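Local coordinates for protein acetyltransferase, GNAT family (Bacillus anthracis str. Sterne, PDB 3FBU) that binds coenzyme A and, as a member of the GNAT family, probably transfers the acetyl group of acetyl-CoA to an acceptor substrate, at residues A20-T25 with F39-T44; L117-A122 with Y161-E166. One frame throughout, in Å; residues are numbered along the deposited sequence.

Interaction 1: residues A20-T25 with F39-T44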
loop_
_atom_site.group_PDB
_atom_site.type_symbol
_atom_site.label_atom_id
_atom_site.label_comp_id
_atom_site.label_asym_id
_atom_site.label_seq_id
_atom_site.Cartn_x
_atom_site.Cartn_y
_atom_site.Cartn_z
ATOM N N ALA A 20 -23.297 7.494 -1.280
ATOM C CA ALA A 20 -22.272 6.455 -1.493
ATOM C C ALA A 20 -20.936 7.092 -1.904
ATOM O O ALA A 20 -19.854 6.628 -1.516
ATOM C CB ALA A 20 -22.752 5.468 -2.563
ATOM N N VAL A 21 -21.001 8.153 -2.690
ATOM C CA VAL A 21 -19.771 8.873 -3.041
ATOM C C VAL A 21 -19.169 9.537 -1.804
ATOM O O VAL A 21 -17.950 9.465 -1.577
ATOM C CB VAL A 21 -20.032 9.895 -4.153
ATOM C CG1 VAL A 21 -18.795 10.845 -4.379
ATOM C CG2 VAL A 21 -20.385 9.154 -5.427
ATOM N N HIS A 22 -20.026 10.141 -0.985
ATOM C CA HIS A 22 -19.568 10.840 0.206
ATOM C C HIS A 22 -18.788 9.938 1.183
ATOM O O HIS A 22 -17.878 10.379 1.900
ATOM C CB HIS A 22 -20.727 11.559 0.885
ATOM C CG HIS A 22 -20.279 12.537 1.913
ATOM N ND1 HIS A 22 -19.632 13.705 1.578
ATOM C CD2 HIS A 22 -20.338 12.505 3.267
ATOM C CE1 HIS A 22 -19.325 14.358 2.685
ATOM N NE2 HIS A 22 -19.744 13.656 3.725
ATOM N N GLU A 23 -19.100 8.656 1.181
ATOM C CA GLU A 23 -18.419 7.707 2.045
ATOM C C GLU A 23 -16.890 7.774 1.854
ATOM O O GLU A 23 -16.122 7.586 2.802
ATOM C CB GLU A 23 -18.969 6.298 1.768
ATOM C CG GLU A 23 -18.400 5.208 2.651
ATOM C CD GLU A 23 -19.030 3.844 2.350
ATOM O OE1 GLU A 23 -19.877 3.774 1.424
ATOM O OE2 GLU A 23 -18.686 2.863 3.041
ATOM N N TYR A 24 -16.442 8.046 0.626
ATOM C CA TYR A 24 -15.003 8.165 0.350
ATOM C C TYR A 24 -14.509 9.598 0.105
ATOM O O TYR A 24 -13.375 9.901 0.422
ATOM C CB TYR A 24 -14.559 7.212 -0.773
ATOM C CG TYR A 24 -15.210 7.372 -2.135
ATOM C CD1 TYR A 24 -14.677 8.241 -3.091
ATOM C CD2 TYR A 24 -16.307 6.579 -2.504
ATOM C CE1 TYR A 24 -15.279 8.390 -4.363
ATOM C CE2 TYR A 24 -16.898 6.696 -3.773
ATOM C CZ TYR A 24 -16.384 7.588 -4.703
ATOM O OH TYR A 24 -16.981 7.685 -5.952
ATOM N N THR A 25 -15.339 10.480 -0.438
ATOM C CA THR A 25 -14.898 11.854 -0.640
ATOM C C THR A 25 -14.748 12.650 0.675
ATOM O O THR A 25 -14.078 13.680 0.703
ATOM C CB THR A 25 -15.762 12.625 -1.650
ATOM O OG1 THR A 25 -17.123 12.643 -1.214
ATOM C CG2 THR A 25 -15.631 12.022 -3.054
ATOM N N PHE A 39 -14.186 16.535 1.020
ATOM C CA PHE A 39 -15.466 17.161 0.692
ATOM C C PHE A 39 -16.375 17.219 1.923
ATOM O O PHE A 39 -16.441 16.272 2.698
ATOM C CB PHE A 39 -16.230 16.334 -0.345
ATOM C CG PHE A 39 -15.754 16.483 -1.764
ATOM C CD1 PHE A 39 -14.512 17.022 -2.081
ATOM C CD2 PHE A 39 -16.568 16.029 -2.801
ATOM C CE1 PHE A 39 -14.102 17.116 -3.428
ATOM C CE2 PHE A 39 -16.171 16.102 -4.121
ATOM C CZ PHE A 39 -14.944 16.667 -4.446
ATOM N N THR A 40 -17.096 18.319 2.063
ATOM C CA THR A 40 -18.269 18.384 2.943
ATOM C C THR A 40 -19.435 17.703 2.219
ATOM O O THR A 40 -19.339 17.413 1.029
ATOM C CB THR A 40 -18.655 19.846 3.218
ATOM O OG1 THR A 40 -19.085 20.460 1.997
ATOM C CG2 THR A 40 -17.456 20.612 3.801
ATOM N N GLU A 41 -20.534 17.456 2.922
ATOM C CA GLU A 41 -21.730 16.903 2.295
ATOM C C GLU A 41 -22.211 17.785 1.148
ATOM O O GLU A 41 -22.570 17.259 0.086
ATOM C CB GLU A 41 -22.875 16.698 3.307
ATOM C CG GLU A 41 -22.680 15.496 4.195
ATOM C CD GLU A 41 -23.899 15.189 5.062
ATOM O OE1 GLU A 41 -24.914 15.917 4.969
ATOM O OE2 GLU A 41 -23.824 14.202 5.820
ATOM N N GLU A 42 -22.223 19.112 1.348
ATOM C CA GLU A 42 -22.589 20.032 0.263
ATOM C C GLU A 42 -21.630 19.910 -0.937
ATOM O O GLU A 42 -22.071 20.006 -2.074
ATOM C CB GLU A 42 -22.648 21.501 0.718
ATOM C CG GLU A 42 -22.950 22.472 -0.458
ATOM C CD GLU A 42 -23.643 23.786 -0.059
ATOM O OE1 GLU A 42 -24.387 23.799 0.951
ATOM O OE2 GLU A 42 -23.456 24.803 -0.781
ATOM N N ASP A 43 -20.338 19.719 -0.673
ATOM C CA ASP A 43 -19.332 19.550 -1.740
ATOM C C ASP A 43 -19.654 18.323 -2.567
ATOM O O ASP A 43 -19.654 18.374 -3.798
ATOM C CB ASP A 43 -17.925 19.371 -1.166
ATOM C CG ASP A 43 -17.336 20.657 -0.591
ATOM O OD1 ASP A 43 -17.752 21.752 -1.032
ATOM O OD2 ASP A 43 -16.413 20.547 0.266
ATOM N N THR A 44 -19.925 17.202 -1.895
ATOM C CA THR A 44 -20.276 15.982 -2.622
ATOM C C THR A 44 -21.558 16.136 -3.435
ATOM O O THR A 44 -21.599 15.725 -4.594
ATOM C CB THR A 44 -20.346 14.768 -1.723
ATOM O OG1 THR A 44 -19.111 14.655 -0.985
ATOM C CG2 THR A 44 -20.581 13.469 -2.583
#
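The hydroxyl OG1 of Thr44 sits at the centre of a short polar chain, forming two hydrogen bonds with helix 18-25 that lie roughly at a right angle to each other. His22 ND1 meets Thr44 OG1 at 2.8 Å in a nearly straight bond (176°), with the oxygen at the ring edge and in its plane. Thr25 OG1, in the crowded position between backbone N and carbonyl carbon (chi1 58°), and Thr44 OG1 meet tip to tip in a hydrogen bond of 2.8 Å. The imidazole, its CG anti to the backbone N (chi1 -167°), lies across the start of helix 41-50. Glu41 CG covers one ring face off-centre, a CH-pi contact 3.9 Å from the His22 centroid, and the Glu41 carboxylate stands almost perpendicular to the ring. Beside the hydroxyl, the methyl CG2 of Thr44 packs obliquely on Val21 CG1 at 3.6 Å.

One backbone bond joins the segments as well. Phe39 N donates to the carbonyl O of Thr25, the last residue of helix 18-25, at 2.9 Å, coming from above the carbonyl plane, and Phe39 CD2 rests 3.7 Å from Thr25 CB. Farther out, Thr40 and Asp43 form a capping box: Asp43 N donates to Thr40 OG1 while Thr40 N donates to Asp43 OD2, so the turn entering helix 41-50 is fixed in place. Tyr24 OH, bonded to His72, joins the first helix to the sheet. The contact pairs the two N-terminal helices that follow the first strands of the GNAT fold.

Interaction 2: residues L117-A122 with Y161-E166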
loop_
_atom_site.group_PDB
_atom_site.type_symbol
_atom_site.label_atom_id
_atom_site.label_comp_id
_atom_site.label_asym_id
_atom_site.label_seq_id
_atom_site.Cartn_x
_atom_site.Cartn_y
_atom_site.Cartn_z
ATOM N N LEU A 117 -10.776 8.213 -29.908
ATOM C CA LEU A 117 -9.750 9.119 -29.403
ATOM C C LEU A 117 -8.353 8.707 -29.889
ATOM O O LEU A 117 -8.119 7.539 -30.219
ATOM C CB LEU A 117 -9.761 9.116 -27.876
ATOM C CG LEU A 117 -11.028 9.599 -27.183
ATOM C CD1 LEU A 117 -10.925 9.421 -25.635
ATOM C CD2 LEU A 117 -11.349 11.035 -27.534
ATOM N N HIS A 118 -7.428 9.672 -29.893
ATOM C CA HIS A 118 -6.045 9.408 -30.267
ATOM C C HIS A 118 -5.145 9.021 -29.101
ATOM O O HIS A 118 -4.210 8.179 -29.234
ATOM C CB HIS A 118 -5.447 10.643 -30.938
ATOM C CG HIS A 118 -3.970 10.545 -31.139
ATOM N ND1 HIS A 118 -3.392 9.569 -31.935
ATOM C CD2 HIS A 118 -2.945 11.260 -30.612
ATOM C CE1 HIS A 118 -2.077 9.712 -31.905
ATOM N NE2 HIS A 118 -1.779 10.728 -31.113
ATOM N N ARG A 119 -5.406 9.633 -27.958
ATOM C CA ARG A 119 -4.495 9.508 -26.825
ATOM C C ARG A 119 -5.174 9.758 -25.485
ATOM O O ARG A 119 -6.027 10.525 -25.429
ATOM C CB ARG A 119 -3.336 10.488 -26.994
ATOM C CG ARG A 119 -2.165 10.397 -25.976
ATOM C CD ARG A 119 -1.009 11.277 -26.473
ATOM N NE ARG A 119 0.086 11.469 -25.550
ATOM C CZ ARG A 119 0.306 12.560 -24.834
ATOM N NH1 ARG A 119 1.303 12.587 -24.026
ATOM N NH2 ARG A 119 -0.467 13.602 -24.925
ATOM N N ILE A 120 -4.766 9.063 -24.432
ATOM C CA ILE A 120 -5.326 9.265 -23.100
ATOM C C ILE A 120 -4.137 9.383 -22.123
ATOM O O ILE A 120 -3.165 8.614 -22.208
ATOM C CB ILE A 120 -6.318 8.160 -22.686
ATOM C CG1 ILE A 120 -7.539 8.118 -23.643
ATOM C CG2 ILE A 120 -6.780 8.355 -21.243
ATOM C CD1 ILE A 120 -8.403 6.815 -23.504
ATOM N N ILE A 121 -4.209 10.374 -21.236
ATOM C CA ILE A 121 -3.131 10.647 -20.305
ATOM C C ILE A 121 -3.668 10.589 -18.884
ATOM O O ILE A 121 -4.888 10.682 -18.649
ATOM C CB ILE A 121 -2.468 12.042 -20.591
ATOM C CG1 ILE A 121 -3.391 13.227 -20.220
ATOM C CG2 ILE A 121 -1.982 12.115 -22.083
ATOM C CD1 ILE A 121 -3.232 13.730 -18.744
ATOM N N ALA A 122 -2.742 10.482 -17.950
ATOM C CA ALA A 122 -3.036 10.509 -16.523
ATOM C C ALA A 122 -1.808 11.052 -15.780
ATOM O O ALA A 122 -0.660 10.934 -16.253
ATOM C CB ALA A 122 -3.439 9.126 -15.979
ATOM N N TYR A 161 3.717 11.652 -15.283
ATOM C CA TYR A 161 2.805 11.772 -16.388
ATOM C C TYR A 161 2.867 10.485 -17.222
ATOM O O TYR A 161 3.938 10.092 -17.699
ATOM C CB TYR A 161 3.269 12.943 -17.220
ATOM C CG TYR A 161 2.366 13.425 -18.287
ATOM C CD1 TYR A 161 1.690 14.636 -18.168
ATOM C CD2 TYR A 161 2.220 12.694 -19.488
ATOM C CE1 TYR A 161 0.907 15.102 -19.210
ATOM C CE2 TYR A 161 1.439 13.151 -20.504
ATOM C CZ TYR A 161 0.788 14.361 -20.362
ATOM O OH TYR A 161 0.011 14.780 -21.426
ATOM N N TYR A 162 1.720 9.857 -17.356
ATOM C CA TYR A 162 1.553 8.630 -18.128
ATOM C C TYR A 162 0.667 8.858 -19.335
ATOM O O TYR A 162 -0.212 9.734 -19.322
ATOM C CB TYR A 162 0.912 7.553 -17.243
ATOM C CG TYR A 162 1.854 6.862 -16.306
ATOM C CD1 TYR A 162 2.303 7.498 -15.159
ATOM C CD2 TYR A 162 2.343 5.576 -16.578
ATOM C CE1 TYR A 162 3.156 6.872 -14.305
ATOM C CE2 TYR A 162 3.208 4.953 -15.708
ATOM C CZ TYR A 162 3.614 5.615 -14.575
ATOM O OH TYR A 162 4.482 5.056 -13.662
ATOM N N ALA A 163 0.866 8.052 -20.389
ATOM C CA ALA A 163 0.065 8.170 -21.588
ATOM C C ALA A 163 -0.103 6.819 -22.281
ATOM O O ALA A 163 0.756 5.925 -22.167
ATOM C CB ALA A 163 0.687 9.168 -22.573
ATOM N N ILE A 164 -1.200 6.718 -23.012
ATOM C CA ILE A 164 -1.423 5.583 -23.916
ATOM C C ILE A 164 -2.015 6.073 -25.216
ATOM O O ILE A 164 -2.851 6.993 -25.243
ATOM C CB ILE A 164 -2.260 4.495 -23.234
ATOM C CG1 ILE A 164 -2.317 3.220 -24.090
ATOM C CG2 ILE A 164 -3.713 5.008 -22.892
ATOM C CD1 ILE A 164 -2.957 1.998 -23.325
ATOM N N LEU A 165 -1.556 5.457 -26.305
ATOM C CA LEU A 165 -1.970 5.807 -27.652
ATOM C C LEU A 165 -2.957 4.787 -28.244
ATOM O O LEU A 165 -2.981 3.631 -27.818
ATOM C CB LEU A 165 -0.750 5.906 -28.538
ATOM C CG LEU A 165 0.160 7.126 -28.339
ATOM C CD1 LEU A 165 1.527 6.893 -28.949
ATOM C CD2 LEU A 165 -0.497 8.373 -28.930
ATOM N N GLU A 166 -3.753 5.267 -29.192
ATOM C CA GLU A 166 -4.723 4.447 -29.957
ATOM C C GLU A 166 -4.099 3.179 -30.541
ATOM O O GLU A 166 -4.739 2.140 -30.557
ATOM C CB GLU A 166 -5.410 5.256 -31.078
ATOM C CG GLU A 166 -4.491 6.014 -32.034
ATOM C CD GLU A 166 -5.259 6.806 -33.100
ATOM O OE1 GLU A 166 -6.192 6.233 -33.727
ATOM O OE2 GLU A 166 -4.930 7.989 -33.343
#
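A histidine-carboxylate hydrogen bond closes the end of this strand pair: His118 ND1 donates to Glu166 OE2 at 2.6 Å, nearly straight at 168°. The oxygen lies in the plane of the imidazole and offers its anti lone pair, although ring and carboxylate planes are 72° apart. Glu166 reaches it with CG in the crowded position between backbone N and carbonyl carbon (chi1 52°) and the chain extended beyond. Such a short bond to a carboxylate would be expected to favour a protonated imidazole. In the backbone, Glu166 N donates to His118 O. The Leu165 and His118 side chains lie side by side, pointing the same way, with Leu165 CD2 3.5 Å from His118 NE2.

The two segments are antiparallel neighbours in the central mixed sheet of the GNAT fold, strand 119-124 lying between 83-90 and 155-165. Ile120 with Ile164 and Ala122 with Tyr162 are hydrogen-bonded pairs, each tied by two N-H to O bonds; Arg119 with Leu165 and Ile121 with Ala163 are the non-hydrogen-bonded pairs. On the face of Ile120 and Ile164, Ile164 CG2 packs 4.1 Å from Ile120 CB, and both side chains press on Phe112 of helix 99-114.

On the other face, Arg119 runs extended from CG to NE along the sheet, crossing Leu165 obliquely. Ile121 CG2 packs against one face of the Arg119 guanidinium, centred on it, 3.5 Å from the plane. Arg119 NH1 then meets the edge of the Tyr161 ring, 3.6 Å from CE2, and salt-bridges Glu143 on strand 141-152. Tyr161 OH lies 3.4 Å from Ile121 CG2. Tyr162 turns to the Ile120 face, where its hydroxyl bonds to Arg142 and Glu136.

Overall arrangement
Along the chain both segments of interaction 1 come before those of interaction 2, and the two contacts lie on opposite sides of its centre, about 29 Å apart between centres and about 17 Å between nearest atoms. They share no helix or strand: 20-25 with 39-44 joins the two N-terminal helices, whereas 117-122 with 161-166 joins two neighbouring strands of the sheet. Strand 68-79 touches both, Leu69 meeting helix 18-25 and Phe75 and Tyr78 meeting interaction 2. Bound coenzyme A lies about 9 Å from the Thr25 side chain and about 7 Å from that of Ala122, so neither of these side chains touches it.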